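Local coordinates for protein Udp-n-acetylglucosamine pyrophosphorylase (Trypanosoma brucei, PDB 4BQH) that probably catalyses the formation of UDP-N-acetylglucosamine and diphosphate from UTP and N-acetylglucosamine 1-phosphate, at residues E34-E45 with M225-A233; W462-A470 with L515-L526. All coordinates share one frame; numbering follows the deposited sequence.

Contact 1: residues E34-E45 with M225-A233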
# COMPACT_ATOMS: atom_id res chain seq x y z
N GLU A 34 11.92 -26.02 22.02
CA GLU A 34 10.63 -25.37 22.15
C GLU A 34 10.81 -23.98 22.68
O GLU A 34 10.23 -23.02 22.15
CB GLU A 34 9.69 -26.15 23.07
CG GLU A 34 9.01 -27.34 22.39
CD GLU A 34 8.58 -28.42 23.38
OE1 GLU A 34 8.48 -28.14 24.60
OE2 GLU A 34 8.32 -29.56 22.93
N ARG A 35 11.57 -23.89 23.77
CA ARG A 35 11.92 -22.62 24.40
C ARG A 35 12.53 -21.70 23.35
O ARG A 35 12.16 -20.53 23.25
CB ARG A 35 12.91 -22.82 25.55
CG ARG A 35 12.36 -23.48 26.81
CD ARG A 35 13.46 -23.65 27.86
NE ARG A 35 13.10 -24.64 28.88
CZ ARG A 35 13.84 -24.93 29.95
N ALA A 36 13.45 -22.24 22.54
CA ALA A 36 14.13 -21.43 21.54
C ALA A 36 13.22 -20.97 20.40
O ALA A 36 13.30 -19.81 19.97
CB ALA A 36 15.36 -22.14 21.00
N SER A 37 12.37 -21.85 19.88
CA SER A 37 11.55 -21.41 18.73
C SER A 37 10.47 -20.43 19.20
O SER A 37 10.16 -19.47 18.48
CB SER A 37 10.92 -22.59 17.99
OG SER A 37 10.08 -23.31 18.85
N LEU A 38 9.91 -20.66 20.39
CA LEU A 38 8.92 -19.74 20.94
C LEU A 38 9.55 -18.38 21.20
O LEU A 38 8.95 -17.34 20.93
CB LEU A 38 8.35 -20.34 22.23
CG LEU A 38 6.94 -20.02 22.71
CD1 LEU A 38 5.94 -19.88 21.56
CD2 LEU A 38 6.53 -21.16 23.64
N THR A 39 10.78 -18.40 21.74
CA THR A 39 11.56 -17.17 21.93
C THR A 39 11.79 -16.43 20.60
O THR A 39 11.57 -15.20 20.52
CB THR A 39 12.90 -17.47 22.64
OG1 THR A 39 12.65 -17.98 23.97
CG2 THR A 39 13.74 -16.21 22.75
N ALA A 40 12.21 -17.15 19.56
CA ALA A 40 12.49 -16.51 18.27
C ALA A 40 11.19 -15.88 17.73
O ALA A 40 11.22 -14.77 17.23
CB ALA A 40 13.04 -17.50 17.26
N GLN A 41 10.08 -16.60 17.87
CA GLN A 41 8.81 -16.10 17.33
C GLN A 41 8.38 -14.83 18.06
O GLN A 41 8.09 -13.83 17.42
CB GLN A 41 7.71 -17.14 17.40
CG GLN A 41 6.38 -16.64 16.83
CD GLN A 41 5.22 -17.58 17.11
OE1 GLN A 41 5.26 -18.38 18.05
NE2 GLN A 41 4.16 -17.48 16.29
N ILE A 42 8.34 -14.88 19.38
CA ILE A 42 7.86 -13.73 20.16
C ILE A 42 8.80 -12.52 19.98
O ILE A 42 8.34 -11.38 19.90
CB ILE A 42 7.66 -14.09 21.64
CG1 ILE A 42 6.55 -15.13 21.79
CG2 ILE A 42 7.35 -12.86 22.49
CD1 ILE A 42 6.57 -15.82 23.15
N THR A 43 10.09 -12.80 19.85
CA THR A 43 11.12 -11.76 19.61
C THR A 43 11.08 -11.13 18.21
O THR A 43 11.07 -9.90 18.07
CB THR A 43 12.54 -12.32 19.90
OG1 THR A 43 12.59 -12.79 21.26
CG2 THR A 43 13.60 -11.26 19.71
N ASN A 44 11.05 -11.97 17.18
CA ASN A 44 11.24 -11.55 15.79
C ASN A 44 9.96 -11.36 15.01
O ASN A 44 9.96 -10.62 14.01
CB ASN A 44 12.12 -12.54 15.05
CG ASN A 44 13.44 -12.75 15.74
OD1 ASN A 44 13.97 -11.83 16.39
ND2 ASN A 44 13.98 -13.95 15.63
N GLU A 45 8.89 -12.05 15.41
CA GLU A 45 7.63 -12.00 14.65
C GLU A 45 6.54 -11.25 15.40
O GLU A 45 5.57 -10.83 14.78
CB GLU A 45 7.10 -13.40 14.32
CG GLU A 45 8.06 -14.22 13.48
CD GLU A 45 7.48 -15.58 13.17
OE1 GLU A 45 6.37 -15.65 12.60
OE2 GLU A 45 8.12 -16.58 13.51
N MET A 225 -2.02 -22.32 20.82
CA MET A 225 -0.72 -22.82 20.40
C MET A 225 -0.85 -23.59 19.08
O MET A 225 -1.69 -24.49 18.97
CB MET A 225 -0.13 -23.76 21.48
CG MET A 225 0.00 -23.15 22.87
SD MET A 225 1.12 -21.74 22.86
CE MET A 225 2.71 -22.56 22.65
N GLU A 226 -0.04 -23.22 18.09
CA GLU A 226 0.05 -24.00 16.86
C GLU A 226 0.73 -25.35 17.17
O GLU A 226 0.31 -26.41 16.68
CB GLU A 226 0.83 -23.24 15.80
CG GLU A 226 0.83 -23.92 14.44
CD GLU A 226 1.43 -23.07 13.33
OE1 GLU A 226 1.83 -21.91 13.58
OE2 GLU A 226 1.49 -23.57 12.19
N ASN A 227 1.77 -25.27 17.99
CA ASN A 227 2.49 -26.45 18.51
C ASN A 227 3.25 -26.04 19.76
O ASN A 227 3.15 -24.90 20.20
CB ASN A 227 3.40 -27.08 17.43
CG ASN A 227 4.44 -26.12 16.89
OD1 ASN A 227 5.31 -25.65 17.61
ND2 ASN A 227 4.37 -25.84 15.60
N ARG A 228 4.02 -26.95 20.37
CA ARG A 228 4.64 -26.63 21.63
C ARG A 228 5.69 -25.52 21.51
O ARG A 228 6.07 -24.92 22.52
CB ARG A 228 5.20 -27.91 22.29
CG ARG A 228 4.09 -28.82 22.80
CD ARG A 228 4.64 -30.01 23.54
NE ARG A 228 5.39 -29.57 24.71
CZ ARG A 228 5.97 -30.39 25.58
NH1 ARG A 228 5.92 -31.73 25.43
NH2 ARG A 228 6.62 -29.85 26.59
N GLY A 229 6.13 -25.23 20.29
CA GLY A 229 7.15 -24.22 20.05
C GLY A 229 6.67 -23.02 19.24
O GLY A 229 7.48 -22.24 18.74
N ARG A 230 5.36 -22.85 19.12
CA ARG A 230 4.83 -21.78 18.27
C ARG A 230 3.42 -21.40 18.65
O ARG A 230 2.55 -22.27 18.75
CB ARG A 230 4.88 -22.20 16.79
CG ARG A 230 4.55 -21.07 15.83
CD ARG A 230 4.92 -21.40 14.39
NE ARG A 230 4.66 -20.25 13.51
CZ ARG A 230 5.48 -19.21 13.38
NH1 ARG A 230 6.61 -19.17 14.08
NH2 ARG A 230 5.17 -18.22 12.57
N ILE A 231 3.19 -20.11 18.86
CA ILE A 231 1.83 -19.63 19.08
C ILE A 231 1.14 -19.37 17.76
O ILE A 231 1.77 -19.08 16.75
CB ILE A 231 1.74 -18.37 19.97
CG1 ILE A 231 2.22 -17.13 19.24
CG2 ILE A 231 2.46 -18.56 21.30
CD1 ILE A 231 1.67 -15.86 19.86
N CYS A 232 -0.18 -19.52 17.77
CA CYS A 232 -0.99 -19.17 16.64
C CYS A 232 -0.96 -17.65 16.53
O CYS A 232 -1.25 -16.93 17.48
CB CYS A 232 -2.42 -19.64 16.87
SG CYS A 232 -3.30 -19.52 15.32
N ALA A 233 -0.55 -17.16 15.36
CA ALA A 233 -0.54 -15.72 15.07
C ALA A 233 -0.74 -15.52 13.58
O ALA A 233 -0.50 -16.43 12.77
CB ALA A 233 0.76 -15.05 15.56
O HOH W 1 6.66 -25.98 25.35

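Contact 2: residues W462-A470 with L515-L526. With SO4 (sulfate ion), chain B.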
# COMPACT_ATOMS: atom_id res chain seq x y z
N TRP A 462 -2.12 5.82 -23.61
CA TRP A 462 -1.08 6.83 -23.59
C TRP A 462 -0.45 6.98 -24.95
O TRP A 462 -0.18 8.10 -25.41
CB TRP A 462 0.04 6.49 -22.64
CG TRP A 462 -0.32 6.47 -21.20
CD1 TRP A 462 -1.46 6.97 -20.58
CD2 TRP A 462 0.52 5.98 -20.12
NE1 TRP A 462 -1.40 6.76 -19.22
CE2 TRP A 462 -0.22 6.19 -18.88
CE3 TRP A 462 1.79 5.40 -20.06
CZ2 TRP A 462 0.29 5.83 -17.65
CZ3 TRP A 462 2.29 5.02 -18.82
CH2 TRP A 462 1.54 5.22 -17.64
N LEU A 463 -0.20 5.84 -25.60
CA LEU A 463 0.47 5.86 -26.90
C LEU A 463 -0.42 6.49 -27.99
O LEU A 463 0.07 7.29 -28.79
CB LEU A 463 0.90 4.44 -27.29
CG LEU A 463 1.65 4.35 -28.62
CD1 LEU A 463 2.86 5.28 -28.63
CD2 LEU A 463 2.07 2.90 -28.87
N ILE A 464 -1.71 6.15 -27.99
CA ILE A 464 -2.68 6.75 -28.93
C ILE A 464 -2.74 8.26 -28.74
O ILE A 464 -2.66 9.01 -29.72
CB ILE A 464 -4.08 6.11 -28.85
CG1 ILE A 464 -4.02 4.70 -29.39
CG2 ILE A 464 -5.13 6.89 -29.66
CD1 ILE A 464 -5.25 3.87 -29.12
N THR A 465 -2.77 8.71 -27.49
CA THR A 465 -2.69 10.15 -27.20
C THR A 465 -1.41 10.80 -27.72
O THR A 465 -1.46 11.90 -28.31
CB THR A 465 -2.81 10.41 -25.68
OG1 THR A 465 -4.09 9.94 -25.24
CG2 THR A 465 -2.67 11.90 -25.37
N ALA A 466 -0.27 10.15 -27.52
CA ALA A 466 1.00 10.69 -28.01
C ALA A 466 1.00 10.78 -29.55
O ALA A 466 1.47 11.76 -30.13
CB ALA A 466 2.17 9.86 -27.53
N LEU A 467 0.44 9.75 -30.20
CA LEU A 467 0.35 9.72 -31.66
C LEU A 467 -0.55 10.82 -32.20
O LEU A 467 -0.22 11.47 -33.21
CB LEU A 467 -0.11 8.35 -32.14
CG LEU A 467 0.99 7.28 -32.17
CD1 LEU A 467 0.42 5.87 -32.38
CD2 LEU A 467 2.03 7.63 -33.23
N GLU A 468 -1.67 11.05 -31.53
CA GLU A 468 -2.63 12.08 -31.93
C GLU A 468 -2.09 13.50 -31.75
O GLU A 468 -2.41 14.38 -32.55
CB GLU A 468 -3.96 11.92 -31.21
CG GLU A 468 -4.85 10.82 -31.78
CD GLU A 468 -6.07 10.54 -30.92
OE1 GLU A 468 -6.01 10.77 -29.69
OE2 GLU A 468 -7.09 10.09 -31.48
N THR A 469 -1.27 13.70 -30.72
CA THR A 469 -0.62 14.99 -30.53
C THR A 469 0.35 15.27 -31.67
O THR A 469 0.37 16.39 -32.21
CB THR A 469 0.09 15.11 -29.17
OG1 THR A 469 -0.86 14.87 -28.13
CG2 THR A 469 0.68 16.52 -28.98
N ALA A 470 1.14 14.26 -32.04
CA ALA A 470 2.07 14.36 -33.17
C ALA A 470 1.33 14.59 -34.49
O ALA A 470 1.82 15.34 -35.35
CB ALA A 470 2.96 13.14 -33.24
N LEU A 515 7.01 9.97 -24.43
CA LEU A 515 6.81 9.05 -25.56
C LEU A 515 7.20 9.65 -26.91
O LEU A 515 7.40 8.91 -27.87
CB LEU A 515 5.36 8.55 -25.62
CG LEU A 515 4.84 7.80 -24.39
CD1 LEU A 515 3.43 7.27 -24.63
CD2 LEU A 515 5.79 6.67 -24.00
N ARG A 516 7.32 10.98 -26.97
CA ARG A 516 7.57 11.64 -28.26
C ARG A 516 8.81 11.08 -28.94
O ARG A 516 8.76 10.76 -30.14
CB ARG A 516 7.71 13.16 -28.10
CG ARG A 516 7.42 13.92 -29.38
CD ARG A 516 8.28 15.17 -29.60
NE ARG A 516 8.59 15.92 -28.38
CZ ARG A 516 7.71 16.66 -27.70
NH1 ARG A 516 6.44 16.75 -28.10
NH2 ARG A 516 8.10 17.31 -26.61
N GLN A 517 9.89 10.93 -28.18
CA GLN A 517 11.18 10.44 -28.68
C GLN A 517 11.09 9.02 -29.23
O GLN A 517 11.95 8.59 -30.00
CB GLN A 517 12.23 10.49 -27.57
CG GLN A 517 11.91 9.54 -26.41
CD GLN A 517 12.81 9.69 -25.21
OE1 GLN A 517 14.02 9.43 -25.28
NE2 GLN A 517 12.22 10.05 -24.07
N HIS A 518 10.06 8.28 -28.82
CA HIS A 518 9.89 6.88 -29.25
C HIS A 518 9.00 6.70 -30.45
O HIS A 518 8.92 5.60 -31.01
CB HIS A 518 9.37 6.03 -28.07
CG HIS A 518 10.35 5.89 -26.95
ND1 HIS A 518 11.39 5.03 -27.00
CD2 HIS A 518 10.45 6.56 -25.73
CE1 HIS A 518 12.10 5.13 -25.86
NE2 HIS A 518 11.52 6.06 -25.09
N LEU A 519 8.35 7.77 -30.86
CA LEU A 519 7.38 7.71 -31.94
C LEU A 519 7.96 7.29 -33.30
O LEU A 519 7.26 6.60 -34.05
CB LEU A 519 6.59 9.00 -32.05
CG LEU A 519 5.62 9.36 -30.91
CD1 LEU A 519 4.72 10.52 -31.33
CD2 LEU A 519 4.79 8.16 -30.46
N PRO A 520 9.22 7.69 -33.63
CA PRO A 520 9.71 7.22 -34.94
C PRO A 520 9.67 5.70 -35.04
O PRO A 520 9.18 5.19 -36.04
CB PRO A 520 11.15 7.74 -34.99
CG PRO A 520 11.11 9.00 -34.17
CD PRO A 520 10.16 8.67 -33.03
N ARG A 521 10.15 5.01 -34.01
CA ARG A 521 10.21 3.55 -34.00
C ARG A 521 8.81 2.92 -33.98
O ARG A 521 8.54 1.95 -34.69
CB ARG A 521 11.05 3.07 -32.81
CG ARG A 521 11.03 1.57 -32.54
CD ARG A 521 11.99 0.82 -33.45
NE ARG A 521 11.65 -0.61 -33.50
CZ ARG A 521 11.27 -1.25 -34.60
NH1 ARG A 521 11.20 -0.61 -35.76
NH2 ARG A 521 10.98 -2.55 -34.54
N VAL A 522 7.93 3.48 -33.14
CA VAL A 522 6.53 3.02 -33.05
C VAL A 522 5.82 3.15 -34.39
O VAL A 522 5.20 2.19 -34.89
CB VAL A 522 5.77 3.84 -31.98
CG1 VAL A 522 4.25 3.59 -32.05
CG2 VAL A 522 6.35 3.54 -30.61
N ILE A 523 5.93 4.33 -35.01
CA ILE A 523 5.31 4.56 -36.30
C ILE A 523 5.83 3.60 -37.38
O ILE A 523 5.03 3.06 -38.14
CB ILE A 523 5.44 6.04 -36.73
CG1 ILE A 523 4.48 6.88 -35.89
CG2 ILE A 523 5.11 6.22 -38.21
CD1 ILE A 523 4.66 8.38 -36.05
N HIS A 524 7.14 3.35 -37.39
CA HIS A 524 7.77 2.42 -38.34
C HIS A 524 7.16 1.05 -38.17
O HIS A 524 6.76 0.42 -39.15
CB HIS A 524 9.27 2.39 -38.10
CG HIS A 524 10.05 1.60 -39.14
ND1 HIS A 524 10.45 0.33 -38.94
CD2 HIS A 524 10.52 1.97 -40.39
CE1 HIS A 524 11.12 -0.10 -40.02
NE2 HIS A 524 11.15 0.90 -40.91
N GLN A 525 7.05 0.57 -36.93
CA GLN A 525 6.45 -0.75 -36.67
C GLN A 525 5.01 -0.83 -37.13
O GLN A 525 4.61 -1.84 -37.72
CB GLN A 525 6.44 -1.05 -35.18
CG GLN A 525 7.80 -1.34 -34.59
CD GLN A 525 7.73 -1.45 -33.09
OE1 GLN A 525 7.70 -0.43 -32.38
NE2 GLN A 525 7.69 -2.68 -32.59
N LEU A 526 4.22 0.20 -36.82
CA LEU A 526 2.80 0.23 -37.13
C LEU A 526 2.54 0.22 -38.63
O LEU A 526 1.62 -0.46 -39.10
CB LEU A 526 2.07 1.39 -36.45
CG LEU A 526 1.97 1.29 -34.93
CD1 LEU A 526 1.40 2.59 -34.40
CD2 LEU A 526 1.11 0.11 -34.49
S SO4 B . 6.61 14.14 -24.27
O1 SO4 B . 7.05 15.39 -24.94
O2 SO4 B . 5.18 13.94 -24.58
O3 SO4 B . 6.76 14.27 -22.80
O4 SO4 B . 7.42 13.01 -24.79

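Contact 1: residues E34-E45 with M225-A233
A beta hairpin docks its turn and returning strand against helix 32-44 through Gln41 and Arg230. Gln41 reaches across to the hairpin with its chain extended, CG anti to the backbone N (chi1 -179°), and its primary amide treats Ile231 as a neighbouring strand would: Ile231 N donates to an in-plane lone pair of Gln41 OE1 at 2.8 Å, and Gln41 NE2 returns a nearly straight bond to Ile231 O at 2.9 Å. An amide suits this place, offering both donor and acceptor. It also lies flat on the Arg230 guanidinium, planes 16° apart, with NE2 over its centre. Arg230 grips Glu45 end-on, NH2 to OE1 at 2.8 Å and NH1 to OE2 at 3.1 Å. The hairpin bends by a type I turn, Asn227 to Arg230, with a classic bulge where Glu226 and Asn227 face Arg230; Cys232, on the returning strand, forms a disulfide with Cys215. Gly229, lacking a side chain, leaves room for Ser37 OG, which donates to Gly229 O at 2.8 Å. Leu38 CD1 packs on Ile231 CG2 at 3.7 Å. Glu34, held by Ser31 N, tilts its carboxylate (planes 44° apart) above one face of the Arg228 guanidinium, attracted by charge alone.

Contact 2: residues W462-A470 with L515-L526
With CG beside its backbone N and anti to the carbonyl carbon (chi1 -68°), Leu519 sends its two methyls into helix 448-471, whereas Leu463 takes the other common setting, CG anti to the backbone N (chi1 -178°), and swings its own methyls toward the incoming helix. The two leucines slide past each other in opposite directions, Leu463 CD1 lying 3.9 Å from Leu519 CD2. Leu519 is a knob in a hole formed by Leu463, Ala466, Leu467 and Ala470. Its CD1 branch occupies the alanine side, 3.7 Å from Ala470 CB and equally near the backbone oxygen of Ala466; its CD2 branch faces the leucines. Small alanines suit this wall because a methyl can settle close to the helix backbone between them. The helices cross almost perpendicularly, at -99°, and the axes of the short segments come no closer than 11.5 Å, a wide separation bridged by leucine, isoleucine and valine side chains. Further along helix 519-528, Val522 CG1 meets Leu463 CD2 tip to tip at 3.9 Å. Leu467 divides its branches: CD2 passes alongside Ile523, 3.7 Å from CG1, and CD1 reaches end to end toward Leu526 CD1. Strand 533-536 adds Ile536 against Leu463 and Val522, and helix 485-497 brings Val492 onto Leu467, continuing the hydrophobic packing. Before the helix, Leu515 sets its CB 3.9 Å from Ala466 CB and pushes CD1 against the backbone of Trp462. The next residue, Arg516, turns to a sulfate ion, probably from the crystallisation liquor: Arg516 N donates to sulfate O4 at 3.0 Å, Gly514 N binds the same ion, and the guanidinium has sulfate O1 over one face, its charge suiting the anion.

In the fold
From the N terminus, the chain runs through helices 7-15 and 21-29 into helix 32-44. Contact 1 closes a loop of 179 residues, bringing hairpin 225-234 back onto this early helical region; within that loop lie several strands of the large mixed sheet, including 114-119, 175-180 and 205-209. The chain then continues through the rest of that sheet, as far as strand 423-427, before helix 448-471. Contact 2 closes a shorter loop of 44 residues, joining that helix to helix 519-528 near the C terminus. The two loops follow one another, neither nested nor crossed. The centres of contact 1 and contact 2 are about 57 Å apart, on opposite sides of the chain's centre.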